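Local atomic coordinates of serine protease inhibitor 2 (Anopheles gambiae, PDB entry 3PZF), a protein that inhibits clip-domain serine proteases that activate phenoloxidase, and so negatively regulates the melanization immune response of the mosquito. Residues I177-V182 with S331-K336. Numbering follows the deposited sequence.
Sequences ITLVNV and SRIFQK
Leu179 and Asn181 make the regular backbone bonds to Arg332, Phe334 and Lys336 in this parallel pairing. Leu179 N donates to Arg332 O, and Leu179 O accepts Phe334 N at 2.9 Å. Asn181 repeats the pattern, its N giving to Phe334 O and its O taking Lys336 N. Thr178, Val180 and Val182 bond through their backbones to Phe113, Asn111 and Ala109 of strand 105-115. On the far edge of 332-336, Ile333 and Gln335 make backbone bonds to Leu296 and Glu294, and Asn297 grips Ile333 N through OD1 and Ser331 O through ND2.

At the start the pattern is irregular: Ser331 N, not Arg332 N, bonds to Ile177 O, at 2.8 Å. Ser331 OG, anti to the carbonyl carbon (chi1 -51°), accepts Ile177 N at 3.2 Å in a nearly straight bond (176°) and also pairs with Val176 N.

Thr178, Val180, Val182, Arg332, Phe334 and Lys336 share one face. Thr178 CG2 meets the edge of the Phe334 ring in its plane, 3.3 Å from CD2, while Thr178 OG1 bonds to Tyr141. Lys336 NZ reaches Glu165 O. Arg332 bonds to Gln295 and Glu173 O. Leu179, Ile333, Asn181 and Gln335 take the other face, against helix 45-58. There Asn181 OD1 is satisfied by Thr110.

Direct parallel pairing of these two central strands is characteristic of beta-sheet A in a native serpin, where the reactive loop can insert between them after cleavage; strand 332-341 leads into the hinge region.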
ATOM      1  N   ILE A 177       8.317  21.480  -3.701  1.00 31.38           N
ATOM      2  CA  ILE A 177       7.170  20.660  -4.080  1.00 28.63           C
ATOM      3  C   ILE A 177       7.212  19.395  -3.220  1.00 31.17           C
ATOM      4  O   ILE A 177       8.228  18.711  -3.185  1.00 34.50           O
ATOM      5  CB  ILE A 177       7.195  20.266  -5.581  1.00 28.48           C
ATOM      6  CG1 ILE A 177       6.991  21.499  -6.462  1.00 32.02           C
ATOM      7  CG2 ILE A 177       6.122  19.210  -5.870  1.00 27.53           C
ATOM      8  CD1 ILE A 177       7.140  21.220  -7.922  1.00 33.56           C
ATOM      9  N   THR A 178       6.128  19.112  -2.501  1.00 27.16           N
ATOM     10  CA  THR A 178       6.033  17.900  -1.699  1.00 30.77           C
ATOM     11  C   THR A 178       4.868  17.101  -2.257  1.00 33.68           C
ATOM     12  O   THR A 178       3.803  17.650  -2.516  1.00 36.46           O
ATOM     13  CB  THR A 178       5.788  18.199  -0.216  1.00 29.48           C
ATOM     14  OG1 THR A 178       6.841  19.043   0.287  1.00 39.61           O
ATOM     15  CG2 THR A 178       5.794  16.914   0.607  1.00 37.29           C
ATOM     16  N   LEU A 179       5.085  15.812  -2.477  1.00 25.97           N
ATOM     17  CA  LEU A 179       4.076  14.980  -3.094  1.00 22.33           C
ATOM     18  C   LEU A 179       3.635  14.056  -1.976  1.00 27.18           C
ATOM     19  O   LEU A 179       4.471  13.364  -1.402  1.00 25.19           O
ATOM     20  CB  LEU A 179       4.694  14.174  -4.241  1.00 19.28           C
ATOM     21  CG  LEU A 179       3.807  13.135  -4.932  1.00 23.46           C
ATOM     22  CD1 LEU A 179       2.479  13.720  -5.386  1.00 22.76           C
ATOM     23  CD2 LEU A 179       4.539  12.515  -6.139  1.00 24.37           C
ATOM     24  N   VAL A 180       2.336  14.041  -1.672  1.00 23.58           N
ATOM     25  CA  VAL A 180       1.826  13.322  -0.498  1.00 24.12           C
ATOM     26  C   VAL A 180       0.767  12.348  -0.954  1.00 26.75           C
ATOM     27  O   VAL A 180      -0.089  12.707  -1.743  1.00 22.17           O
ATOM     28  CB  VAL A 180       1.200  14.310   0.515  1.00 32.73           C
ATOM     29  CG1 VAL A 180       0.629  13.553   1.725  1.00 38.07           C
ATOM     30  CG2 VAL A 180       2.238  15.301   0.985  1.00 30.11           C
ATOM     31  N   ASN A 181       0.841  11.107  -0.476  1.00 25.45           N
ATOM     32  CA  ASN A 181      -0.178  10.126  -0.759  1.00 21.95           C
ATOM     33  C   ASN A 181      -0.633   9.434   0.521  1.00 22.51           C
ATOM     34  O   ASN A 181       0.181   9.059   1.356  1.00 19.54           O
ATOM     35  CB  ASN A 181       0.344   9.069  -1.731  1.00 19.36           C
ATOM     36  CG  ASN A 181      -0.632   7.925  -1.917  1.00 23.17           C
ATOM     37  OD1 ASN A 181      -1.589   8.018  -2.695  1.00 26.15           O
ATOM     38  ND2 ASN A 181      -0.410   6.857  -1.200  1.00 19.04           N
ATOM     39  N   VAL A 182      -1.940   9.267   0.660  1.00 18.92           N
ATOM     40  CA  VAL A 182      -2.491   8.510   1.774  1.00 20.60           C
ATOM     41  C   VAL A 182      -3.567   7.572   1.243  1.00 21.86           C
ATOM     42  O   VAL A 182      -4.087   7.735   0.142  1.00 23.73           O
ATOM     43  CB  VAL A 182      -3.083   9.409   2.899  1.00 22.70           C
ATOM     44  CG1 VAL A 182      -1.983  10.254   3.556  1.00 21.91           C
ATOM     45  CG2 VAL A 182      -4.165  10.322   2.349  1.00 27.88           C
ATOM     46  N   SER A 331      10.617  17.736  -4.267  1.00 26.41           N
ATOM     47  CA  SER A 331      11.561  17.806  -3.150  1.00 32.92           C
ATOM     48  C   SER A 331      11.503  16.556  -2.303  1.00 36.61           C
ATOM     49  O   SER A 331      12.527  15.930  -2.054  1.00 35.99           O
ATOM     50  CB  SER A 331      11.250  19.008  -2.275  1.00 31.12           C
ATOM     51  OG  SER A 331      11.156  20.171  -3.075  1.00 38.69           O
ATOM     52  N   ARG A 332      10.304  16.225  -1.835  1.00 27.99           N
ATOM     53  CA  ARG A 332      10.098  15.079  -0.936  1.00 28.64           C
ATOM     54  C   ARG A 332       8.805  14.389  -1.293  1.00 25.53           C
ATOM     55  O   ARG A 332       7.853  15.055  -1.718  1.00 25.76           O
ATOM     56  CB  ARG A 332       9.994  15.568   0.499  1.00 35.03           C
ATOM     57  CG  ARG A 332      11.273  16.224   1.027  1.00 35.17           C
ATOM     58  CD  ARG A 332      11.099  16.633   2.457  1.00 41.16           C
ATOM     59  NE  ARG A 332      12.193  17.486   2.912  1.00 56.05           N
ATOM     60  CZ  ARG A 332      13.045  17.174   3.890  1.00 63.71           C
ATOM     61  NH1 ARG A 332      12.951  16.011   4.538  1.00 53.89           N
ATOM     62  NH2 ARG A 332      13.999  18.035   4.223  1.00 55.96           N
ATOM     63  N   ILE A 333       8.779  13.061  -1.135  1.00 22.13           N
ATOM     64  CA  ILE A 333       7.579  12.269  -1.355  1.00 22.03           C
ATOM     65  C   ILE A 333       7.230  11.595  -0.040  1.00 24.68           C
ATOM     66  O   ILE A 333       8.072  10.929   0.572  1.00 26.91           O
ATOM     67  CB  ILE A 333       7.794  11.171  -2.435  1.00 25.14           C
ATOM     68  CG1 ILE A 333       8.205  11.830  -3.760  1.00 21.78           C
ATOM     69  CG2 ILE A 333       6.529  10.342  -2.619  1.00 22.50           C
ATOM     70  CD1 ILE A 333       8.498  10.839  -4.876  1.00 24.10           C
ATOM     71  N   PHE A 334       5.993  11.765   0.405  1.00 22.60           N
ATOM     72  CA  PHE A 334       5.560  11.143   1.660  1.00 25.14           C
ATOM     73  C   PHE A 334       4.374  10.225   1.390  1.00 23.39           C
ATOM     74  O   PHE A 334       3.482  10.565   0.607  1.00 25.69           O
ATOM     75  CB  PHE A 334       5.130  12.208   2.677  1.00 27.54           C
ATOM     76  CG  PHE A 334       6.249  13.113   3.152  1.00 27.31           C
ATOM     77  CD1 PHE A 334       7.154  12.677   4.113  1.00 38.50           C
ATOM     78  CD2 PHE A 334       6.355  14.410   2.680  1.00 31.49           C
ATOM     79  CE1 PHE A 334       8.168  13.513   4.561  1.00 49.83           C
ATOM     80  CE2 PHE A 334       7.372  15.252   3.115  1.00 42.17           C
ATOM     81  CZ  PHE A 334       8.271  14.802   4.065  1.00 43.02           C
ATOM     82  N   GLN A 335       4.345   9.060   2.041  1.00 23.53           N
ATOM     83  CA  GLN A 335       3.162   8.225   1.977  1.00 18.63           C
ATOM     84  C   GLN A 335       2.806   7.780   3.387  1.00 21.99           C
ATOM     85  O   GLN A 335       3.696   7.470   4.188  1.00 21.61           O
ATOM     86  CB  GLN A 335       3.405   6.963   1.123  1.00 22.02           C
ATOM     87  CG  GLN A 335       2.199   6.048   1.123  1.00 20.83           C
ATOM     88  CD  GLN A 335       2.304   4.861   0.153  1.00 27.26           C
ATOM     89  OE1 GLN A 335       1.687   4.849  -0.923  1.00 26.62           O
ATOM     90  NE2 GLN A 335       3.030   3.838   0.564  1.00 24.09           N
ATOM     91  N   LYS A 336       1.524   7.766   3.713  1.00 19.45           N
ATOM     92  CA  LYS A 336       1.117   7.202   5.011  1.00 18.09           C
ATOM     93  C   LYS A 336      -0.121   6.341   4.816  1.00 21.66           C
ATOM     94  O   LYS A 336      -0.967   6.623   3.967  1.00 20.71           O
ATOM     95  CB  LYS A 336       0.825   8.299   6.029  1.00 20.19           C
ATOM     96  CG  LYS A 336       0.531   7.762   7.459  1.00 22.05           C
ATOM     97  CD  LYS A 336       0.640   8.949   8.501  1.00 23.74           C
ATOM     98  CE  LYS A 336       0.646   8.431   9.949  1.00 27.77           C
ATOM     99  NZ  LYS A 336       0.917   9.534  10.983  1.00 30.67           N
TER